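Local coordinates for protein transcription regulator (Lactobacillus plantarum WCFS1, PDB 3CLK) that probably regulates transcription by binding DNA as a dimer in response to a small ligand, as LacI-type regulators with a periplasmic binding protein-like domain do, at residues B[94-99]-B[137-142]; B[176-181]-B[205-210]. All coordinates share one frame; numbering follows the deposited sequence.

Overall arrangement
The chain has the two-lobed form of LacI-type regulators, each lobe built on its own six-stranded sheet with helices packed around it. Contact 1 comes first along the chain and spans the two lobes: the loop after strand 91-94 of the first sheet meets the start of helix 138-153, which follows strand 128-131 of the second. Contact 2 opens after contact 1 has closed, and joins the ends of helices 170-180 and 194-206 within the second lobe. Their centres are about 29 Å apart and their nearest atoms about 14 Å. Contact 1 would thus probably be affected by any movement between the lobes, whereas contact 2 belongs to the outer part of one.

Contact 1: B[94-99]-B[137-142]; sequences LSMGFD and PYTGRK
Tyr138 sets CG anti to its backbone N (chi1 178°) and turns its ring across that bond (chi2 92°), so the phenol leaves the first turn of helix 138-153 and lies along the backbone of Gly97 and Phe98. One ring face covers that chain: Gly97 C sits 3.2 Å above the plane toward the rim, and Phe98 N 3.6 Å above its centre. A CB on Gly97 would come within 2.6 Å of Tyr138 CE2, so the missing side chain lets the ring close in. On the opposite face lies Lys142 CG, 3.7 Å above the centre, its chain curling round until NZ gives a weak hydrogen bond to Tyr138 OH (2.9 Å). Asp99 OD1 meets the edge in plane, 3.6 Å from Tyr138 CE1, with the carboxylate turned 75° from the ring. An alanine in place of Tyr138 would probably strip the cover from Gly97 and Phe98 and loosen the contact, since Tyr138 gives the largest share of the buried surface. Beside the ring a water bridges the segments, donating to Ser95 O (2.8 Å) and hydrogen-bonded to Thr139 OG1 (2.7 Å). The contact crosses between the lobes, whose cleft usually holds the effector in LacI-type regulators: Ser95 pairs with Ile105 of strand 104-106 and touches helices 22-34 and 240-256, while Thr139 and Lys142 touch Asp109 on helix 109-121.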
loop_
_atom_site.group_PDB
_atom_site.type_symbol
_atom_site.label_atom_id
_atom_site.label_comp_id
_atom_site.label_asym_id
_atom_site.label_seq_id
_atom_site.Cartn_x
_atom_site.Cartn_y
_atom_site.Cartn_z
ATOM N N LEU B 94 -0.557 -1.856 -18.218
ATOM C CA LEU B 94 -1.451 -2.582 -17.320
ATOM C C LEU B 94 -2.291 -1.613 -16.477
ATOM O O LEU B 94 -1.800 -0.562 -16.045
ATOM C CB LEU B 94 -0.659 -3.500 -16.377
ATOM C CG LEU B 94 0.249 -4.573 -16.989
ATOM C CD1 LEU B 94 0.896 -5.406 -15.887
ATOM C CD2 LEU B 94 -0.566 -5.460 -17.915
ATOM N N SER B 95 -3.554 -1.981 -16.265
ATOM C CA SER B 95 -4.498 -1.205 -15.464
ATOM C C SER B 95 -4.874 0.159 -16.044
ATOM O O SER B 95 -5.320 1.047 -15.313
ATOM C CB SER B 95 -3.937 -1.026 -14.053
ATOM O OG SER B 95 -4.989 -0.927 -13.114
HETATM N N MSE B 96 -4.702 0.318 -17.354
HETATM C CA MSE B 96 -5.036 1.573 -18.019
HETATM C C MSE B 96 -5.377 1.335 -19.488
HETATM O O MSE B 96 -4.676 0.607 -20.184
HETATM C CB MSE B 96 -3.859 2.554 -17.908
HETATM C CG MSE B 96 -4.103 3.921 -18.532
HETATM SE SE MSE B 96 -2.535 5.073 -18.397
HETATM C CE MSE B 96 -2.887 5.826 -16.649
ATOM N N GLY B 97 -6.459 1.951 -19.950
ATOM C CA GLY B 97 -6.867 1.809 -21.338
ATOM C C GLY B 97 -6.505 3.051 -22.130
ATOM O O GLY B 97 -6.138 4.075 -21.554
ATOM N N PHE B 98 -6.618 2.967 -23.452
ATOM C CA PHE B 98 -6.281 4.084 -24.328
ATOM C C PHE B 98 -7.218 4.157 -25.522
ATOM O O PHE B 98 -7.839 3.160 -25.899
ATOM C CB PHE B 98 -4.849 3.927 -24.837
ATOM C CG PHE B 98 -3.820 3.941 -23.751
ATOM C CD1 PHE B 98 -3.373 5.144 -23.218
ATOM C CD2 PHE B 98 -3.297 2.752 -23.259
ATOM C CE1 PHE B 98 -2.412 5.162 -22.208
ATOM C CE2 PHE B 98 -2.340 2.760 -22.253
ATOM C CZ PHE B 98 -1.894 3.967 -21.725
ATOM N N ASP B 99 -7.310 5.339 -26.123
ATOM C CA ASP B 99 -8.167 5.530 -27.286
ATOM C C ASP B 99 -7.518 4.982 -28.554
ATOM O O ASP B 99 -8.214 4.519 -29.457
ATOM C CB ASP B 99 -8.490 7.015 -27.479
ATOM C CG ASP B 99 -9.477 7.535 -26.450
ATOM O OD1 ASP B 99 -10.618 7.026 -26.412
ATOM O OD2 ASP B 99 -9.109 8.453 -25.685
ATOM N N PRO B 137 -8.518 12.581 -18.012
ATOM C CA PRO B 137 -7.905 11.424 -18.673
ATOM C C PRO B 137 -8.876 10.289 -19.024
ATOM O O PRO B 137 -9.974 10.196 -18.469
ATOM C CB PRO B 137 -6.825 10.993 -17.681
ATOM C CG PRO B 137 -7.379 11.416 -16.361
ATOM C CD PRO B 137 -7.961 12.779 -16.663
ATOM N N TYR B 138 -8.447 9.441 -19.955
ATOM C CA TYR B 138 -9.204 8.291 -20.445
ATOM C C TYR B 138 -9.903 7.484 -19.346
ATOM O O TYR B 138 -11.105 7.248 -19.410
ATOM C CB TYR B 138 -8.263 7.360 -21.212
ATOM C CG TYR B 138 -8.922 6.109 -21.739
ATOM C CD1 TYR B 138 -9.471 6.077 -23.025
ATOM C CD2 TYR B 138 -9.003 4.959 -20.955
ATOM C CE1 TYR B 138 -10.082 4.925 -23.514
ATOM C CE2 TYR B 138 -9.613 3.807 -21.433
ATOM C CZ TYR B 138 -10.146 3.799 -22.710
ATOM O OH TYR B 138 -10.736 2.661 -23.186
ATOM N N THR B 139 -9.127 7.043 -18.360
ATOM C CA THR B 139 -9.651 6.258 -17.245
ATOM C C THR B 139 -10.888 6.905 -16.624
ATOM O O THR B 139 -11.973 6.320 -16.614
ATOM C CB THR B 139 -8.592 6.098 -16.142
ATOM O OG1 THR B 139 -7.439 5.430 -16.670
ATOM C CG2 THR B 139 -9.155 5.284 -14.986
ATOM N N GLY B 140 -10.708 8.112 -16.101
ATOM C CA GLY B 140 -11.800 8.827 -15.474
ATOM C C GLY B 140 -12.960 9.121 -16.397
ATOM O O GLY B 140 -14.117 9.007 -16.002
ATOM N N ARG B 141 -12.656 9.513 -17.629
ATOM C CA ARG B 141 -13.700 9.807 -18.607
ATOM C C ARG B 141 -14.626 8.615 -18.796
ATOM O O ARG B 141 -15.847 8.766 -18.792
ATOM C CB ARG B 141 -13.071 10.170 -19.957
ATOM C CG ARG B 141 -14.059 10.346 -21.111
ATOM C CD ARG B 141 -14.986 11.529 -20.887
ATOM N NE ARG B 141 -16.223 11.161 -20.198
ATOM C CZ ARG B 141 -16.855 11.945 -19.328
ATOM N NH1 ARG B 141 -16.362 13.145 -19.030
ATOM N NH2 ARG B 141 -17.982 11.538 -18.766
ATOM N N LYS B 142 -14.038 7.432 -18.955
ATOM C CA LYS B 142 -14.813 6.217 -19.174
ATOM C C LYS B 142 -15.658 5.811 -17.971
ATOM O O LYS B 142 -16.834 5.492 -18.115
ATOM C CB LYS B 142 -13.880 5.071 -19.573
ATOM C CG LYS B 142 -13.023 5.388 -20.790
ATOM C CD LYS B 142 -13.869 5.830 -21.974
ATOM C CE LYS B 142 -14.400 4.650 -22.763
ATOM N NZ LYS B 142 -13.313 3.953 -23.512
HETATM O O HOH W 1 -5.775 3.821 -15.253
#

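Contact 2: B[176-181]-B[205-210]; sequences AMKAFG and SSFGIE
Two beta-alpha-beta crossovers of the second lobe meet here at the C-terminal ends of their helices, 170-180 and 194-206. Both ends turn on a glycine with positive phi. Gly208 closes a Schellman motif, its N hydrogen-bonded to Ser205 O at 2.9 Å; at Gly181 (phi 99°) a side chain would be jammed against the carbonyl O of Phe180. The turn at Gly208 follows directly on Phe207, whose ring reaches across to the last turn of the other helix. Its CG is anti to the carbonyl carbon, and the ring comes in edge first: Met177 O lies in its plane, 3.5 Å from Phe207 CE2. That oxygen already accepts the helical bond from Gly181 N (3.0 Å), so the aromatic C-H edge adds a second, softer neighbour. Lys178 CA also stands at the edge, 3.9 Å from Phe207 CE2, while Gly181 C approaches the ring obliquely. The Lys178 chain brings its CG near Phe207 CZ and then leads away, its NZ hydrogen-bonded to Gln175 OE1. Next to the ring a small apolar cluster completes the contact. Met177, a selenomethionine, leaves with CG anti to its backbone N and then bends at chi2 (61°) and chi3. Its CE meets Ile209 CD1 tip to tip at 3.9 Å, and stands 4.3 Å from Phe207 CD2. Ile209 extends toward it with chi2 of 176°, so CD1 is the atom that touches. Met177 and Lys178 also rest on Gln203 of helix 194-206, and Ile209 on Ala204. On another side of helix 170-180, Ala176 and Phe180 pack on strands 163-164 and 128-131, which seats helix 170-180 on the sheet.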
loop_
_atom_site.group_PDB
_atom_site.type_symbol
_atom_site.label_atom_id
_atom_site.label_comp_id
_atom_site.label_asym_id
_atom_site.label_seq_id
_atom_site.Cartn_x
_atom_site.Cartn_y
_atom_site.Cartn_z
ATOM N N ALA B 176 -14.617 15.788 -1.189
ATOM C CA ALA B 176 -15.860 15.611 -1.915
ATOM C C ALA B 176 -17.039 15.444 -0.945
ATOM O O ALA B 176 -18.120 15.970 -1.193
ATOM C CB ALA B 176 -15.758 14.395 -2.839
HETATM N N MSE B 177 -16.842 14.727 0.161
HETATM C CA MSE B 177 -17.949 14.534 1.108
HETATM C C MSE B 177 -18.326 15.888 1.737
HETATM O O MSE B 177 -19.506 16.158 2.001
HETATM C CB MSE B 177 -17.570 13.502 2.182
HETATM C CG MSE B 177 -18.701 13.138 3.162
HETATM SE SE MSE B 177 -20.285 12.337 2.319
HETATM C CE MSE B 177 -21.603 13.738 2.622
ATOM N N LYS B 178 -17.328 16.743 1.961
ATOM C CA LYS B 178 -17.576 18.069 2.517
ATOM C C LYS B 178 -18.401 18.845 1.495
ATOM O O LYS B 178 -19.354 19.542 1.851
ATOM C CB LYS B 178 -16.254 18.794 2.800
ATOM C CG LYS B 178 -15.451 18.170 3.936
ATOM C CD LYS B 178 -14.099 18.843 4.094
ATOM C CE LYS B 178 -13.245 18.152 5.157
ATOM N NZ LYS B 178 -11.905 18.797 5.221
ATOM N N ALA B 179 -18.042 18.695 0.221
ATOM C CA ALA B 179 -18.753 19.349 -0.862
ATOM C C ALA B 179 -20.223 18.906 -0.873
ATOM O O ALA B 179 -21.132 19.736 -0.949
ATOM C CB ALA B 179 -18.089 19.016 -2.190
ATOM N N PHE B 180 -20.462 17.603 -0.794
ATOM C CA PHE B 180 -21.838 17.112 -0.785
ATOM C C PHE B 180 -22.582 17.731 0.389
ATOM O O PHE B 180 -23.734 18.146 0.258
ATOM C CB PHE B 180 -21.874 15.593 -0.682
ATOM C CG PHE B 180 -21.365 14.887 -1.905
ATOM C CD1 PHE B 180 -21.783 15.276 -3.174
ATOM C CD2 PHE B 180 -20.512 13.796 -1.789
ATOM C CE1 PHE B 180 -21.355 14.579 -4.309
ATOM C CE2 PHE B 180 -20.084 13.103 -2.905
ATOM C CZ PHE B 180 -20.508 13.495 -4.171
ATOM N N GLY B 181 -21.922 17.791 1.538
ATOM C CA GLY B 181 -22.543 18.391 2.701
ATOM C C GLY B 181 -23.141 17.414 3.691
ATOM O O GLY B 181 -23.534 16.300 3.345
ATOM N N SER B 205 -18.847 10.088 8.559
ATOM C CA SER B 205 -18.907 9.777 9.976
ATOM C C SER B 205 -18.804 11.046 10.822
ATOM O O SER B 205 -19.544 11.218 11.796
ATOM C CB SER B 205 -17.791 8.800 10.337
ATOM O OG SER B 205 -17.856 8.458 11.707
ATOM N N SER B 206 -17.898 11.942 10.445
ATOM C CA SER B 206 -17.726 13.195 11.163
ATOM C C SER B 206 -18.980 14.070 11.082
ATOM O O SER B 206 -19.256 14.857 11.995
ATOM C CB SER B 206 -16.521 13.962 10.616
ATOM O OG SER B 206 -15.316 13.261 10.896
ATOM N N PHE B 207 -19.729 13.940 9.989
ATOM C CA PHE B 207 -20.964 14.705 9.817
ATOM C C PHE B 207 -22.127 14.009 10.543
ATOM O O PHE B 207 -23.256 14.501 10.539
ATOM C CB PHE B 207 -21.323 14.845 8.325
ATOM C CG PHE B 207 -20.527 15.897 7.579
ATOM C CD1 PHE B 207 -19.976 16.986 8.240
ATOM C CD2 PHE B 207 -20.399 15.828 6.190
ATOM C CE1 PHE B 207 -19.313 17.995 7.535
ATOM C CE2 PHE B 207 -19.738 16.833 5.474
ATOM C CZ PHE B 207 -19.195 17.918 6.152
ATOM N N GLY B 208 -21.853 12.866 11.159
ATOM C CA GLY B 208 -22.901 12.140 11.855
ATOM C C GLY B 208 -23.767 11.314 10.912
ATOM O O GLY B 208 -24.878 10.915 11.267
ATOM N N ILE B 209 -23.264 11.075 9.701
ATOM C CA ILE B 209 -23.968 10.279 8.696
ATOM C C ILE B 209 -23.528 8.817 8.845
ATOM O O ILE B 209 -22.353 8.493 8.698
ATOM C CB ILE B 209 -23.631 10.768 7.259
ATOM C CG1 ILE B 209 -24.105 12.213 7.077
ATOM C CG2 ILE B 209 -24.295 9.862 6.216
ATOM C CD1 ILE B 209 -23.730 12.820 5.737
ATOM N N GLU B 210 -24.478 7.938 9.132
ATOM C CA GLU B 210 -24.173 6.522 9.313
ATOM C C GLU B 210 -24.149 5.709 8.018
ATOM O O GLU B 210 -25.036 5.814 7.189
ATOM C CB GLU B 210 -25.186 5.905 10.275
ATOM C CG GLU B 210 -25.219 6.584 11.624
ATOM C CD GLU B 210 -26.382 6.118 12.462
ATOM O OE1 GLU B 210 -26.418 4.919 12.801
ATOM O OE2 GLU B 210 -27.261 6.952 12.771
#